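Putative methylase (Clostridium difficile, PDB 3LDU) probably methylates guanine bases of ribosomal RNA, joining a THUMP region to a Rossmann-like methyltransferase domain that holds GTP in this crystal. Local coordinates at residues R61-I66 / P144-I149; I158-D163 / E231-L236; S99-I104 / Y109-V114. One frame throughout, in Å; residues are numbered along the deposited sequence. Where two conformers were deposited one is given.

Contact 1 (R61-I66 / P144-I149)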
loop_
_atom_site.group_PDB
_atom_site.type_symbol
_atom_site.label_atom_id
_atom_site.label_comp_id
_atom_site.label_asym_id
_atom_site.label_seq_id
_atom_site.Cartn_x
_atom_site.Cartn_y
_atom_site.Cartn_z
ATOM N N ARG A 61 -2.466 2.104 -5.303
ATOM C CA ARG A 61 -3.227 1.718 -6.482
ATOM C C ARG A 61 -2.336 1.768 -7.707
ATOM O O ARG A 61 -1.139 2.042 -7.605
ATOM C CB ARG A 61 -4.499 2.556 -6.666
ATOM C CG ARG A 61 -4.277 4.051 -6.652
ATOM C CD ARG A 61 -5.577 4.793 -6.924
ATOM N NE ARG A 61 -6.577 4.582 -5.877
ATOM C CZ ARG A 61 -7.589 3.727 -5.967
ATOM N NH1 ARG A 61 -8.453 3.609 -4.964
ATOM N NH2 ARG A 61 -7.737 2.990 -7.059
ATOM N N VAL A 62 -2.890 1.358 -8.842
ATOM C CA VAL A 62 -2.107 1.261 -10.061
ATOM C C VAL A 62 -2.840 2.046 -11.137
ATOM O O VAL A 62 -3.972 1.706 -11.487
ATOM C CB VAL A 62 -1.937 -0.199 -10.514
ATOM C CG1 VAL A 62 -1.214 -0.256 -11.879
ATOM C CG2 VAL A 62 -1.187 -1.002 -9.450
ATOM N N HIS A 63 -2.214 3.119 -11.613
ATOM C CA HIS A 63 -2.797 3.970 -12.656
ATOM C C HIS A 63 -2.144 3.723 -14.002
ATOM O O HIS A 63 -0.931 3.553 -14.104
ATOM C CB HIS A 63 -2.573 5.445 -12.316
ATOM C CG HIS A 63 -3.289 5.912 -11.086
ATOM N ND1 HIS A 63 -4.525 6.506 -11.131
ATOM C CD2 HIS A 63 -2.932 5.875 -9.781
ATOM C CE1 HIS A 63 -4.912 6.818 -9.904
ATOM N NE2 HIS A 63 -3.952 6.449 -9.066
ATOM N N LEU A 64 -2.957 3.734 -15.050
ATOM C CA LEU A 64 -2.444 3.717 -16.410
ATOM C C LEU A 64 -2.279 5.173 -16.867
ATOM O O LEU A 64 -3.255 5.913 -16.949
ATOM C CB LEU A 64 -3.423 2.980 -17.328
ATOM C CG LEU A 64 -3.085 3.061 -18.825
ATOM C CD1 LEU A 64 -1.737 2.400 -19.110
ATOM C CD2 LEU A 64 -4.181 2.411 -19.646
ATOM N N LYS A 65 -1.043 5.587 -17.135
ATOM C CA LYS A 65 -0.786 6.969 -17.522
ATOM C C LYS A 65 -1.215 7.188 -18.967
ATOM O O LYS A 65 -0.833 6.419 -19.855
ATOM C CB LYS A 65 0.685 7.302 -17.389
ATOM C CG LYS A 65 0.985 8.785 -17.489
ATOM C CD LYS A 65 2.471 9.032 -17.322
ATOM C CE LYS A 65 2.812 10.503 -17.479
ATOM N NZ LYS A 65 4.256 10.749 -17.223
ATOM N N ILE A 66 -2.015 8.228 -19.190
ATOM C CA ILE A 66 -2.491 8.562 -20.543
ATOM C C ILE A 66 -1.718 9.730 -21.143
ATOM O O ILE A 66 -1.317 9.705 -22.316
ATOM C CB ILE A 66 -4.005 8.915 -20.536
ATOM C CG1 ILE A 66 -4.817 7.776 -19.923
ATOM C CG2 ILE A 66 -4.502 9.197 -21.963
ATOM C CD1 ILE A 66 -4.660 6.456 -20.654
ATOM N N PRO A 144 -12.265 4.778 -14.644
ATOM C CA PRO A 144 -12.279 5.980 -13.808
ATOM C C PRO A 144 -11.087 6.857 -14.144
ATOM O O PRO A 144 -9.955 6.384 -14.135
ATOM C CB PRO A 144 -12.160 5.426 -12.375
ATOM C CG PRO A 144 -12.462 3.923 -12.502
ATOM C CD PRO A 144 -11.952 3.566 -13.871
ATOM N N ILE A 145 -11.343 8.122 -14.443
ATOM C CA ILE A 145 -10.285 9.026 -14.871
ATOM C C ILE A 145 -9.762 9.815 -13.673
ATOM O O ILE A 145 -10.545 10.370 -12.897
ATOM C CB ILE A 145 -10.804 9.995 -15.954
ATOM C CG1 ILE A 145 -11.509 9.222 -17.085
ATOM C CG2 ILE A 145 -9.671 10.857 -16.503
ATOM C CD1 ILE A 145 -10.605 8.269 -17.880
ATOM N N PHE A 146 -8.441 9.846 -13.523
ATOM C CA PHE A 146 -7.805 10.584 -12.432
ATOM C C PHE A 146 -6.952 11.712 -13.011
ATOM O O PHE A 146 -6.208 11.499 -13.974
ATOM C CB PHE A 146 -6.920 9.645 -11.609
ATOM C CG PHE A 146 -7.659 8.851 -10.550
ATOM C CD1 PHE A 146 -8.764 8.060 -10.872
ATOM C CD2 PHE A 146 -7.229 8.876 -9.228
ATOM C CE1 PHE A 146 -9.422 7.323 -9.887
ATOM C CE2 PHE A 146 -7.887 8.138 -8.249
ATOM C CZ PHE A 146 -8.979 7.365 -8.581
ATOM N N VAL A 147 -7.044 12.906 -12.423
ATOM C CA VAL A 147 -6.258 14.047 -12.889
ATOM C C VAL A 147 -5.404 14.548 -11.730
ATOM O O VAL A 147 -5.911 14.712 -10.619
ATOM C CB VAL A 147 -7.151 15.206 -13.378
ATOM C CG1 VAL A 147 -6.303 16.337 -13.960
ATOM C CG2 VAL A 147 -8.147 14.715 -14.416
ATOM N N PHE A 148 -4.118 14.766 -11.995
ATOM C CA PHE A 148 -3.179 15.206 -10.965
ATOM C C PHE A 148 -2.398 16.388 -11.528
ATOM O O PHE A 148 -1.775 16.274 -12.581
ATOM C CB PHE A 148 -2.227 14.056 -10.617
ATOM C CG PHE A 148 -1.177 14.412 -9.604
ATOM C CD1 PHE A 148 -1.472 14.388 -8.248
ATOM C CD2 PHE A 148 0.112 14.738 -10.007
ATOM C CE1 PHE A 148 -0.506 14.708 -7.309
ATOM C CE2 PHE A 148 1.083 15.053 -9.063
ATOM C CZ PHE A 148 0.769 15.044 -7.722
ATOM N N ILE A 149 -2.457 17.532 -10.847
ATOM C CA ILE A 149 -1.737 18.720 -11.297
ATOM C C ILE A 149 -0.736 19.159 -10.235
ATOM O O ILE A 149 -1.089 19.344 -9.071
ATOM C CB ILE A 149 -2.693 19.880 -11.642
ATOM C CG1 ILE A 149 -3.882 19.364 -12.479
ATOM C CG2 ILE A 149 -1.947 20.979 -12.414
ATOM C CD1 ILE A 149 -4.870 20.449 -12.930
#
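H63 and F146 form an aromatic pair on one face of the seven-stranded mixed sheet that runs through the RlmL ferredoxin-like and THUMP regions. Their strands, 63-70 and 145-150, are not neighbours. Strand 153-159 lies between them, and the two side chains reach across it. The CA atom of H63 is 8.3 Å from the CA atom of F146, and both CA–CB bonds point toward the partner segment.

The rings make an offset edge-to-face pair. The imidazole turns its CE1 edge to one face of the phenyl ring, though the closest carbon approach there is too short to be trusted. The H63 and F146 ring centroids are 4.8 Å apart, and the planes meet at 65°. H63 ND1 is 4.0 Å from F146 CG, near the root of the phenyl ring. H63 NE2 lies 4.1 Å from F146 CD2. In both residues CG stands anti to the carbonyl carbon (chi1 -65° in H63, -83° in F146), which brings the rings together above the middle strand. There S157 touches both.

R61 adds a looser contact. Its CD is 4.3 Å from F146 CE2, approaching obliquely. The guanidinium is engaged outside the two segments: NH2 makes a salt bridge to D159 OD1, and NH1 bonds to G162 O. R61 was modelled in two conformers, so this describes one of them. F146 also touches S99 and K100 of the edge strand.

No hydrogen bond joins the two segments. The attraction is probably that of a polarised imidazole edge toward the electron-rich phenyl face, with van der Waals packing around it. The arginine charge is probably balanced in good part by the salt bridge to D159.

Contact 2 (I158-D163 / E231-L236). With FMT (formic acid), chain C.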
loop_
_atom_site.group_PDB
_atom_site.type_symbol
_atom_site.label_atom_id
_atom_site.label_comp_id
_atom_site.label_asym_id
_atom_site.label_seq_id
_atom_site.Cartn_x
_atom_site.Cartn_y
_atom_site.Cartn_z
ATOM N N ILE A 158 -5.855 6.588 -15.970
ATOM C CA ILE A 158 -7.053 5.800 -15.693
ATOM C C ILE A 158 -6.744 4.836 -14.555
ATOM O O ILE A 158 -5.727 4.148 -14.571
ATOM C CB ILE A 158 -7.520 4.997 -16.930
ATOM C CG1 ILE A 158 -7.544 5.906 -18.176
ATOM C CG2 ILE A 158 -8.880 4.341 -16.668
ATOM C CD1 ILE A 158 -8.127 5.257 -19.420
ATOM N N ASP A 159 -7.621 4.805 -13.560
ATOM C CA ASP A 159 -7.474 3.886 -12.433
ATOM C C ASP A 159 -7.720 2.448 -12.891
ATOM O O ASP A 159 -8.780 2.158 -13.453
ATOM C CB ASP A 159 -8.474 4.277 -11.345
ATOM C CG ASP A 159 -8.478 3.305 -10.178
ATOM O OD1 ASP A 159 -7.444 2.654 -9.957
ATOM O OD2 ASP A 159 -9.513 3.204 -9.485
ATOM N N THR A 160 -6.755 1.555 -12.668
ATOM C CA THR A 160 -6.899 0.150 -13.073
ATOM C C THR A 160 -7.338 -0.718 -11.900
ATOM O O THR A 160 -7.618 -1.910 -12.065
ATOM C CB THR A 160 -5.588 -0.448 -13.646
ATOM O OG1 THR A 160 -4.642 -0.645 -12.586
ATOM C CG2 THR A 160 -4.972 0.462 -14.700
ATOM N N THR A 161 -7.404 -0.107 -10.717
ATOM C CA THR A 161 -7.557 -0.849 -9.458
ATOM C C THR A 161 -8.989 -0.923 -8.919
ATOM O O THR A 161 -9.522 -2.006 -8.709
ATOM C CB THR A 161 -6.636 -0.236 -8.392
ATOM O OG1 THR A 161 -5.289 -0.287 -8.866
ATOM C CG2 THR A 161 -6.765 -1.009 -7.081
ATOM N N GLY A 162 -9.622 0.228 -8.721
ATOM C CA GLY A 162 -10.945 0.268 -8.122
ATOM C C GLY A 162 -10.826 0.512 -6.619
ATOM O O GLY A 162 -10.334 1.554 -6.197
ATOM N N ASP A 163 -11.271 -0.434 -5.808
ATOM C CA ASP A 163 -11.066 -0.320 -4.361
ATOM C C ASP A 163 -9.573 -0.171 -4.050
ATOM O O ASP A 163 -8.748 -0.906 -4.582
ATOM C CB ASP A 163 -11.624 -1.542 -3.626
ATOM C CG ASP A 163 -13.131 -1.506 -3.488
ATOM O OD1 ASP A 163 -13.730 -0.440 -3.739
ATOM O OD2 ASP A 163 -13.715 -2.548 -3.118
ATOM N N GLU A 231 -10.299 -5.594 -14.644
ATOM C CA GLU A 231 -10.613 -6.953 -15.063
ATOM C C GLU A 231 -11.843 -6.981 -15.964
ATOM O O GLU A 231 -12.048 -7.944 -16.711
ATOM C CB GLU A 231 -10.819 -7.875 -13.861
ATOM C CG GLU A 231 -9.543 -8.157 -13.094
ATOM C CD GLU A 231 -9.768 -9.156 -11.989
ATOM O OE1 GLU A 231 -10.191 -8.737 -10.891
ATOM O OE2 GLU A 231 -9.531 -10.361 -12.222
ATOM N N LYS A 232 -12.660 -5.933 -15.896
ATOM C CA LYS A 232 -13.842 -5.847 -16.761
ATOM C C LYS A 232 -13.597 -5.103 -18.084
ATOM O O LYS A 232 -14.483 -5.055 -18.941
ATOM C CB LYS A 232 -15.013 -5.195 -16.025
ATOM C CG LYS A 232 -15.390 -5.889 -14.718
ATOM C CD LYS A 232 -16.552 -5.169 -14.047
ATOM C CE LYS A 232 -16.955 -5.839 -12.745
ATOM N NZ LYS A 232 -17.382 -7.251 -12.956
ATOM N N TRP A 233 -12.406 -4.545 -18.265
ATOM C CA TRP A 233 -12.140 -3.730 -19.448
ATOM C C TRP A 233 -12.094 -4.546 -20.730
ATOM O O TRP A 233 -11.297 -5.471 -20.857
ATOM C CB TRP A 233 -10.817 -2.985 -19.300
ATOM C CG TRP A 233 -10.833 -1.890 -18.287
ATOM C CD1 TRP A 233 -11.894 -1.481 -17.525
ATOM C CD2 TRP A 233 -9.734 -1.037 -17.942
ATOM N NE1 TRP A 233 -11.507 -0.434 -16.707
ATOM C CE2 TRP A 233 -10.190 -0.145 -16.948
ATOM C CE3 TRP A 233 -8.405 -0.947 -18.373
ATOM C CZ2 TRP A 233 -9.361 0.830 -16.380
ATOM C CZ3 TRP A 233 -7.590 0.017 -17.816
ATOM C CH2 TRP A 233 -8.070 0.893 -16.825
ATOM N N ARG A 234 -12.935 -4.170 -21.689
ATOM C CA ARG A 234 -12.939 -4.819 -23.001
ATOM C C ARG A 234 -11.645 -4.551 -23.762
ATOM O O ARG A 234 -11.300 -5.284 -24.692
ATOM C CB ARG A 234 -14.131 -4.334 -23.825
ATOM C CG ARG A 234 -15.453 -4.879 -23.341
ATOM C CD ARG A 234 -16.609 -4.230 -24.089
ATOM N NE ARG A 234 -16.837 -2.866 -23.631
ATOM C CZ ARG A 234 -17.339 -1.892 -24.380
ATOM N NH1 ARG A 234 -17.673 -2.117 -25.653
ATOM N NH2 ARG A 234 -17.512 -0.690 -23.858
ATOM N N THR A 235 -10.936 -3.496 -23.365
ATOM C CA THR A 235 -9.719 -3.069 -24.048
ATOM C C THR A 235 -8.499 -3.900 -23.648
ATOM O O THR A 235 -7.432 -3.760 -24.238
ATOM C CB THR A 235 -9.417 -1.571 -23.793
ATOM O OG1 THR A 235 -9.201 -1.348 -22.393
ATOM C CG2 THR A 235 -10.575 -0.702 -24.263
ATOM N N LEU A 236 -8.658 -4.753 -22.639
ATOM C CA LEU A 236 -7.587 -5.654 -22.228
ATOM C C LEU A 236 -7.892 -7.074 -22.674
ATOM O O LEU A 236 -9.058 -7.451 -22.822
ATOM C CB LEU A 236 -7.402 -5.625 -20.707
ATOM C CG LEU A 236 -7.024 -4.282 -20.093
ATOM C CD1 LEU A 236 -6.840 -4.384 -18.577
ATOM C CD2 LEU A 236 -5.773 -3.739 -20.758
HETATM C C FMT C . -6.915 0.903 -21.743
HETATM O O1 FMT C . -6.070 0.479 -22.538
HETATM O O2 FMT C . -8.120 1.018 -21.987
#
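W233 drives the far edge of its indole into the end of strand 153-159. The CA–CB bond of W233 points toward the strand, and its CG lies anti to the carbonyl carbon (chi1 -70°), which carries the six-membered ring in first. W233 CZ2 comes within 3.3 Å of D159 O, with the oxygen at the ring edge near the indole plane. This buried carbonyl has no hydrogen-bonding partner in the model, so the polarised ring C-H probably compensates a little. I158 meets the indole obliquely, its CG2 3.5 Å from W233 CH2. T160 crosses it at about a right angle, with CG2 3.8 Å from the same CH2. The indole NE1 turns to K142.

The CA–CB bond of D159 points away from segment 231-236, and its carboxylate braces the strand end. T161 N donates to D159 OD1 at 2.9 Å, an Asx turn, and G162 N donates to D159 OD2 at 3.1 Å. T235 OG1 donates to O2 of a bound formic acid at 2.6 Å; the molecule probably came from the crystallisation liquor.

Segment 231-236 belongs to the long connection between helices 208-217 and 238-251 of the methyltransferase region. Just before it, S230 and I229 make backbone bonds to T160 and T161, at the chain leaving strand 153-159. Strand 63-70 flanks that strand, pairing with it through L64 and I158.

Contact 3 (S99-I104 / Y109-V114)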
loop_
_atom_site.group_PDB
_atom_site.type_symbol
_atom_site.label_atom_id
_atom_site.label_comp_id
_atom_site.label_asym_id
_atom_site.label_seq_id
_atom_site.Cartn_x
_atom_site.Cartn_y
_atom_site.Cartn_z
ATOM N N SER A 99 -13.113 10.569 -11.549
ATOM C CA SER A 99 -13.343 10.132 -10.184
ATOM C C SER A 99 -12.654 11.023 -9.176
ATOM O O SER A 99 -13.093 11.126 -8.030
ATOM C CB SER A 99 -12.899 8.680 -10.012
ATOM O OG SER A 99 -13.696 7.833 -10.829
ATOM N N LYS A 100 -11.586 11.687 -9.602
ATOM C CA LYS A 100 -10.762 12.433 -8.653
ATOM C C LYS A 100 -9.841 13.415 -9.362
ATOM O O LYS A 100 -9.298 13.103 -10.433
ATOM C CB LYS A 100 -9.911 11.459 -7.842
ATOM C CG LYS A 100 -8.969 12.121 -6.857
ATOM C CD LYS A 100 -8.110 11.074 -6.170
ATOM C CE LYS A 100 -7.332 11.645 -4.995
ATOM N NZ LYS A 100 -6.402 10.624 -4.433
ATOM N N ALA A 101 -9.677 14.601 -8.775
ATOM C CA ALA A 101 -8.646 15.527 -9.246
ATOM C C ALA A 101 -7.887 16.075 -8.060
ATOM O O ALA A 101 -8.484 16.406 -7.031
ATOM C CB ALA A 101 -9.255 16.667 -10.049
ATOM N N SER A 102 -6.565 16.137 -8.188
ATOM C CA SER A 102 -5.729 16.714 -7.141
ATOM C C SER A 102 -4.919 17.833 -7.770
ATOM O O SER A 102 -4.427 17.684 -8.879
ATOM C CB SER A 102 -4.791 15.647 -6.557
ATOM O OG SER A 102 -5.504 14.527 -6.075
ATOM N N SER A 103 -4.788 18.955 -7.071
ATOM C CA SER A 103 -4.029 20.077 -7.610
ATOM C C SER A 103 -3.166 20.681 -6.513
ATOM O O SER A 103 -3.679 21.060 -5.467
ATOM C CB SER A 103 -4.963 21.140 -8.178
ATOM O OG SER A 103 -4.207 22.228 -8.672
ATOM N N ILE A 104 -1.864 20.748 -6.779
ATOM C CA ILE A 104 -0.862 21.189 -5.803
ATOM C C ILE A 104 0.047 22.260 -6.421
ATOM O O ILE A 104 0.649 22.041 -7.482
ATOM C CB ILE A 104 -0.011 19.989 -5.334
ATOM C CG1 ILE A 104 -0.890 18.978 -4.583
ATOM C CG2 ILE A 104 1.146 20.464 -4.446
ATOM C CD1 ILE A 104 -0.208 17.656 -4.305
ATOM N N TYR A 109 -6.332 25.475 -9.332
ATOM C CA TYR A 109 -6.453 24.893 -7.997
ATOM C C TYR A 109 -7.852 24.383 -7.685
ATOM O O TYR A 109 -8.037 23.599 -6.753
ATOM C CB TYR A 109 -6.042 25.918 -6.939
ATOM C CG TYR A 109 -6.847 27.190 -6.990
ATOM C CD1 TYR A 109 -8.092 27.270 -6.382
ATOM C CD2 TYR A 109 -6.373 28.304 -7.655
ATOM C CE1 TYR A 109 -8.834 28.428 -6.425
ATOM C CE2 TYR A 109 -7.113 29.472 -7.710
ATOM C CZ TYR A 109 -8.336 29.527 -7.088
ATOM O OH TYR A 109 -9.066 30.685 -7.142
ATOM N N SER A 110 -8.848 24.822 -8.445
ATOM C CA SER A 110 -10.208 24.372 -8.174
ATOM C C SER A 110 -10.474 22.999 -8.787
ATOM O O SER A 110 -10.814 22.897 -9.972
ATOM C CB SER A 110 -11.225 25.373 -8.707
ATOM O OG SER A 110 -12.525 24.920 -8.379
ATOM N N THR A 111 -10.332 21.947 -7.986
ATOM C CA THR A 111 -10.417 20.593 -8.525
ATOM C C THR A 111 -11.767 20.222 -9.151
ATOM O O THR A 111 -11.798 19.494 -10.142
ATOM C CB THR A 111 -9.951 19.515 -7.516
ATOM O OG1 THR A 111 -10.764 19.547 -6.335
ATOM C CG2 THR A 111 -8.491 19.761 -7.125
ATOM N N PRO A 112 -12.887 20.703 -8.581
ATOM C CA PRO A 112 -14.138 20.307 -9.243
ATOM C C PRO A 112 -14.249 20.896 -10.648
ATOM O O PRO A 112 -14.846 20.260 -11.522
ATOM C CB PRO A 112 -15.222 20.884 -8.328
ATOM C CG PRO A 112 -14.544 20.989 -6.963
ATOM C CD PRO A 112 -13.126 21.370 -7.287
ATOM N N ASP A 113 -13.686 22.083 -10.864
ATOM C CA ASP A 113 -13.684 22.685 -12.198
ATOM C C ASP A 113 -12.738 21.956 -13.146
ATOM O O ASP A 113 -13.032 21.809 -14.348
ATOM C CB ASP A 113 -13.355 24.173 -12.128
ATOM C CG ASP A 113 -14.445 24.963 -11.434
ATOM O OD1 ASP A 113 -15.627 24.804 -11.819
ATOM O OD2 ASP A 113 -14.128 25.718 -10.492
ATOM N N VAL A 114 -11.617 21.485 -12.602
ATOM C CA VAL A 114 -10.693 20.649 -13.365
ATOM C C VAL A 114 -11.439 19.398 -13.844
ATOM O O VAL A 114 -11.333 19.000 -15.011
ATOM C CB VAL A 114 -9.465 20.249 -12.523
ATOM C CG1 VAL A 114 -8.703 19.088 -13.161
ATOM C CG2 VAL A 114 -8.549 21.449 -12.296
HETATM O O HOH W 1 -6.685 22.334 -4.851
#
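T111 opens helix 111-129 and packs on strand 98-104, the edge strand just before it. This is a tight strand-to-helix connection of the THUMP region, in which the helix turns back over one face of the sheet. The T111 CB sits 3.5 Å from A101 O and 3.9 Å from A101 CB. With chi1 at 60°, OG1 lies between the backbone N and the carbonyl carbon. It stays 3.9 Å from A101 O and makes no hydrogen bond across the contact. The methyl group does more. T111 CG2 touches A101 O at 3.4 Å and reaches on to S103, 3.8 Å from its N.

One turn later V114 adds CG1 against the methyl of A101. V114 also touches V147 of the next strand and F74 and L77 of helix 74-82, so the packing continues inward. S110 holds the N-cap position but makes no capping bond with its side chain. Its OG donates to D113 OD2 instead.

S103 OG, anti to the backbone N, lies 3.5 Å from Y109 CA and bonds to L108 O in the connecting loop. A water donates to Y109 O at 2.7 Å and, more weakly, to S103 O, bridging the two backbones.

Overall arrangement
All three contacts reach the same seven-stranded sheet. Contact 3 is nested inside the chain loop closed by contact 1, and contact 2 follows both. The centre of contact 1 is about 12 Å from each of the others, whose centres are about 22 Å apart. Backbone bonds link contact 1 to contact 2 (L64 N to I158 O) and to contact 3 (I149 with S102 and I104); contacts 2 and 3 do not touch. Contact 1 lies on the face opposite helix 111-129 of contact 3. The sheet spans the RlmL ferredoxin-like and THUMP regions, and through contact 2 a loop of the methyltransferase region packs on its strand 153-159.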